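Local coordinates for hypothetical protein ybgI (Escherichia coli, Escherichia coli O157:H7, PDB 1NMO) that forms a toroidal homohexamer with a dinuclear metal site in each chain and may take part in degrading radiation-damaged nucleotides, at residues D50-R54 and L55-A59; D180-R184 and F185-A189. One frame throughout, in Å; residues are numbered along the deposited sequence.

Interaction 1. Residues D50-R54 and L55-A59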
loop_
_atom_site.group_PDB
_atom_site.type_symbol
_atom_site.label_atom_id
_atom_site.label_comp_id
_atom_site.label_asym_id
_atom_site.label_seq_id
_atom_site.Cartn_x
_atom_site.Cartn_y
_atom_site.Cartn_z
ATOM N N ASP A 50 -29.473 -2.687 -14.567
ATOM C CA ASP A 50 -28.813 -3.449 -15.613
ATOM C C ASP A 50 -28.898 -4.948 -15.196
ATOM O O ASP A 50 -29.042 -5.852 -16.033
ATOM C CB ASP A 50 -27.339 -3.019 -15.769
ATOM C CG ASP A 50 -27.179 -1.540 -16.149
ATOM O OD1 ASP A 50 -28.110 -0.935 -16.784
ATOM O OD2 ASP A 50 -26.089 -1.005 -15.852
ATOM N N GLU A 51 -28.768 -5.245 -13.915
ATOM C CA GLU A 51 -28.850 -6.656 -13.576
ATOM C C GLU A 51 -30.236 -7.165 -13.852
ATOM O O GLU A 51 -30.358 -8.345 -14.215
ATOM C CB GLU A 51 -28.527 -6.945 -12.135
ATOM C CG GLU A 51 -27.040 -7.160 -11.885
ATOM C CD GLU A 51 -26.508 -8.462 -12.489
ATOM O OE1 GLU A 51 -26.907 -9.551 -12.056
ATOM O OE2 GLU A 51 -25.682 -8.398 -13.414
ATOM N N ALA A 52 -31.281 -6.342 -13.680
ATOM C CA ALA A 52 -32.631 -6.830 -13.961
ATOM C C ALA A 52 -32.877 -7.077 -15.436
ATOM O O ALA A 52 -33.737 -7.886 -15.833
ATOM C CB ALA A 52 -33.651 -5.847 -13.498
ATOM N N VAL A 53 -32.172 -6.307 -16.274
ATOM C CA VAL A 53 -32.354 -6.448 -17.703
ATOM C C VAL A 53 -31.590 -7.760 -18.097
ATOM O O VAL A 53 -32.081 -8.566 -18.837
ATOM C CB VAL A 53 -31.778 -5.150 -18.433
ATOM C CG1 VAL A 53 -31.457 -5.455 -19.918
ATOM C CG2 VAL A 53 -32.816 -4.041 -18.431
ATOM N N ARG A 54 -30.416 -7.987 -17.529
ATOM C CA ARG A 54 -29.631 -9.153 -17.865
ATOM C C ARG A 54 -30.394 -10.381 -17.434
ATOM O O ARG A 54 -30.474 -11.365 -18.175
ATOM C CB ARG A 54 -28.297 -9.095 -17.121
ATOM C CG ARG A 54 -27.307 -10.208 -17.441
ATOM C CD ARG A 54 -26.043 -10.072 -16.585
ATOM N NE ARG A 54 -26.262 -10.459 -15.157
ATOM C CZ ARG A 54 -26.366 -11.725 -14.721
ATOM N NH1 ARG A 54 -26.270 -12.761 -15.571
ATOM N NH2 ARG A 54 -26.581 -11.967 -13.439
ATOM N N LEU A 55 -30.999 -10.321 -16.242
ATOM C CA LEU A 55 -31.748 -11.471 -15.719
ATOM C C LEU A 55 -33.164 -11.565 -16.338
ATOM O O LEU A 55 -33.987 -12.451 -16.000
ATOM C CB LEU A 55 -31.828 -11.386 -14.178
ATOM C CG LEU A 55 -30.520 -11.613 -13.464
ATOM C CD1 LEU A 55 -30.559 -11.272 -12.026
ATOM C CD2 LEU A 55 -30.189 -13.068 -13.571
ATOM N N GLY A 56 -33.488 -10.642 -17.241
ATOM C CA GLY A 56 -34.829 -10.747 -17.848
ATOM C C GLY A 56 -35.955 -10.461 -16.853
ATOM O O GLY A 56 -37.105 -10.928 -17.006
ATOM N N ALA A 57 -35.690 -9.635 -15.841
ATOM C CA ALA A 57 -36.791 -9.438 -14.882
ATOM C C ALA A 57 -37.997 -8.726 -15.420
ATOM O O ALA A 57 -37.911 -7.871 -16.343
ATOM C CB ALA A 57 -36.300 -8.715 -13.639
ATOM N N ASP A 58 -39.152 -9.080 -14.846
ATOM C CA ASP A 58 -40.426 -8.401 -15.178
ATOM C C ASP A 58 -40.693 -7.203 -14.168
ATOM O O ASP A 58 -41.508 -6.288 -14.420
ATOM C CB ASP A 58 -41.596 -9.356 -15.026
ATOM C CG ASP A 58 -41.513 -10.519 -15.966
ATOM O OD1 ASP A 58 -41.216 -10.320 -17.171
ATOM O OD2 ASP A 58 -41.768 -11.644 -15.504
ATOM N N ALA A 59 -40.052 -7.233 -13.010
ATOM C CA ALA A 59 -40.247 -6.134 -12.070
ATOM C C ALA A 59 -38.997 -5.927 -11.259
ATOM O O ALA A 59 -38.162 -6.824 -11.124
ATOM C CB ALA A 59 -41.370 -6.427 -11.150
#
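A57 folds back under the last turn of helix 46-54, where its amide N meets the carbonyl O of A52 at 2.6 Å and its methyl comes to rest on the methyl of A52, CB to CB 3.9 Å. This A57 N to A52 O bond is the outer one of a Schellman motif, and it arrives nearly head-on, with a C=O...N angle of 162°. The inner bond, from G56 N to V53 O (3.0 Å), comes in from above the carbonyl plane, far from a lone pair. G56 takes positive phi (68°), where a residue without a CB is favoured, which is why glycine suits the turn. Just before it, L55 N still bonds to E51 O at 2.9 Å, continuing the helical pattern. Alanine suits both A52 and A57: both are buried, and a single methyl on each lets helix and returning chain lie close together.

The outer side is looser and charged. R54 reaches back one turn to E51 and grips its carboxylate side-on, NE to OE2 and NH2 to OE1, each at 2.8 Å. With CG anti to the backbone N (chi1 -176°), the chain first extends, then bends at chi3 to set the guanidinium edge against the carboxylate; the NH2 bond is the more nearly planar of the two. The two bonds restrict rotation of both groups. L55 covers this pair with its branches: CD2 lies over one guanidinium face, 3.8 Å from R54 NH2, while CD1 stands 4.0 Å from E51 OE1. Leucine suits the place because its fork sets one methyl against each partner.

Below the helix end, A52, L55 and A57 all pack on V39 of strand 37-41, E51 and L55 touch I241, and the chain then enters strand 59-62, between strands 37-41 and 92-95.

Interaction 2. Residues D180-R184 and F185-A189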
loop_
_atom_site.group_PDB
_atom_site.type_symbol
_atom_site.label_atom_id
_atom_site.label_comp_id
_atom_site.label_asym_id
_atom_site.label_seq_id
_atom_site.Cartn_x
_atom_site.Cartn_y
_atom_site.Cartn_z
ATOM N N ASP A 180 -30.978 12.086 19.972
ATOM C CA ASP A 180 -31.284 12.803 21.200
ATOM C C ASP A 180 -32.545 12.247 21.825
ATOM O O ASP A 180 -32.595 12.021 23.047
ATOM C CB ASP A 180 -31.475 14.267 20.961
ATOM C CG ASP A 180 -30.185 14.985 20.624
ATOM O OD1 ASP A 180 -29.061 14.486 20.931
ATOM O OD2 ASP A 180 -30.346 16.092 20.035
ATOM N N SER A 181 -33.556 12.006 20.998
ATOM C CA SER A 181 -34.744 11.481 21.567
ATOM C C SER A 181 -34.442 10.090 22.194
ATOM O O SER A 181 -35.080 9.720 23.178
ATOM C CB SER A 181 -35.831 11.437 20.509
ATOM O OG SER A 181 -36.089 10.096 20.237
ATOM N N ALA A 182 -33.485 9.315 21.678
ATOM C CA ALA A 182 -33.203 8.021 22.335
ATOM C C ALA A 182 -32.516 8.287 23.625
ATOM O O ALA A 182 -32.755 7.607 24.564
ATOM C CB ALA A 182 -32.325 7.138 21.485
ATOM N N ALA A 183 -31.600 9.247 23.694
ATOM C CA ALA A 183 -30.930 9.532 24.968
ATOM C C ALA A 183 -31.948 9.889 26.113
ATOM O O ALA A 183 -31.822 9.479 27.279
ATOM C CB ALA A 183 -29.926 10.710 24.769
ATOM N N ARG A 184 -32.911 10.734 25.776
ATOM C CA ARG A 184 -33.932 11.156 26.707
ATOM C C ARG A 184 -34.628 9.879 27.194
ATOM O O ARG A 184 -34.755 9.670 28.382
ATOM C CB ARG A 184 -34.930 12.039 25.972
ATOM C CG ARG A 184 -35.424 13.256 26.722
ATOM C CD ARG A 184 -34.968 14.462 25.960
ATOM N NE ARG A 184 -35.565 14.475 24.607
ATOM C CZ ARG A 184 -34.932 14.896 23.497
ATOM N NH1 ARG A 184 -33.655 15.328 23.594
ATOM N NH2 ARG A 184 -35.568 14.924 22.301
ATOM N N PHE A 185 -35.034 9.002 26.280
ATOM C CA PHE A 185 -35.706 7.764 26.658
ATOM C C PHE A 185 -34.891 6.948 27.657
ATOM O O PHE A 185 -35.445 6.431 28.652
ATOM C CB PHE A 185 -35.996 6.943 25.417
ATOM C CG PHE A 185 -36.803 5.722 25.694
ATOM C CD1 PHE A 185 -38.191 5.807 25.808
ATOM C CD2 PHE A 185 -36.171 4.524 25.929
ATOM C CE1 PHE A 185 -38.948 4.695 26.172
ATOM C CE2 PHE A 185 -36.880 3.407 26.289
ATOM C CZ PHE A 185 -38.285 3.478 26.419
ATOM N N GLY A 186 -33.575 6.858 27.415
ATOM C CA GLY A 186 -32.649 6.136 28.283
ATOM C C GLY A 186 -32.144 4.867 27.618
ATOM O O GLY A 186 -32.793 3.798 27.639
ATOM N N VAL A 187 -30.993 4.931 26.977
ATOM C CA VAL A 187 -30.482 3.697 26.399
ATOM C C VAL A 187 -28.978 3.701 26.658
ATOM O O VAL A 187 -28.450 4.726 27.045
ATOM C CB VAL A 187 -30.735 3.671 24.897
ATOM C CG1 VAL A 187 -32.252 3.622 24.627
ATOM C CG2 VAL A 187 -30.088 4.984 24.241
ATOM N N ASP A 188 -28.283 2.583 26.445
ATOM C CA ASP A 188 -26.843 2.623 26.641
ATOM C C ASP A 188 -26.233 2.848 25.228
ATOM O O ASP A 188 -25.139 3.429 25.084
ATOM C CB ASP A 188 -26.301 1.276 27.149
ATOM C CG ASP A 188 -26.996 0.769 28.397
ATOM O OD1 ASP A 188 -27.368 1.598 29.244
ATOM O OD2 ASP A 188 -27.133 -0.468 28.552
ATOM N N ALA A 189 -26.912 2.381 24.179
ATOM C CA ALA A 189 -26.340 2.568 22.838
ATOM C C ALA A 189 -27.423 2.906 21.817
ATOM O O ALA A 189 -28.623 2.554 22.026
ATOM C CB ALA A 189 -25.607 1.342 22.442
HETATM O O HOH W 1 -29.897 7.829 27.639
#
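F185 and G186 finish helix 179-185, the helix of a beta-alpha-beta crossover from strand 165-170 to its parallel neighbour 189-192, with two successive i to i-4 bonds, F185 N to S181 O at 3.2 Å and G186 N to A182 O at 3.1 Å. The glycine then breaks the helix. G186 has positive phi (110°) at backbone angles where a CB would be jammed against the preceding carbonyl O, so the position calls for glycine. Beyond it the CG2 methyl of V187 lies near the methyl of A182, CG2 to CB 4.2 Å. Both residues also touch A169, and apolar side chains suit this place between the helix end and strand 165-170.

On the outer side, F185 has CG anti to the backbone N (chi1 -174°), which carries its ring away from the returning chain to meet W130, with the planes at about 40°. R184 bends back over its own helix, and one face of its guanidinium, near its rim, lies against D180 O and S181 CA, while S181 OG is held by E125. A water closes the turn: it donates to A183 O at 2.6 Å and accepts from V187 N at 3.2 Å.

How the interactions relate
Interactions 1 and 2 are equivalent junctions in two different sheets: each ends a helix at a glycine and leads into a parallel inner strand, 59-62 or 189-192. They lie on opposite sides of the chain's centre, with nearest atoms about 35 Å apart, and both are away from the metal site. Interaction 1 is partly buried, interaction 2 a surface contact. They part at the residue after the glycine: A57 N bonds directly to A52 O, whereas V187 N bonds to a water that also bonds A183 O. Their outer faces differ as well, an ion pair under a leucine in 50-59 against an aromatic contact in 180-189. In both, apolar side chains touch the preceding strand, at V39 in one and A169 in the other.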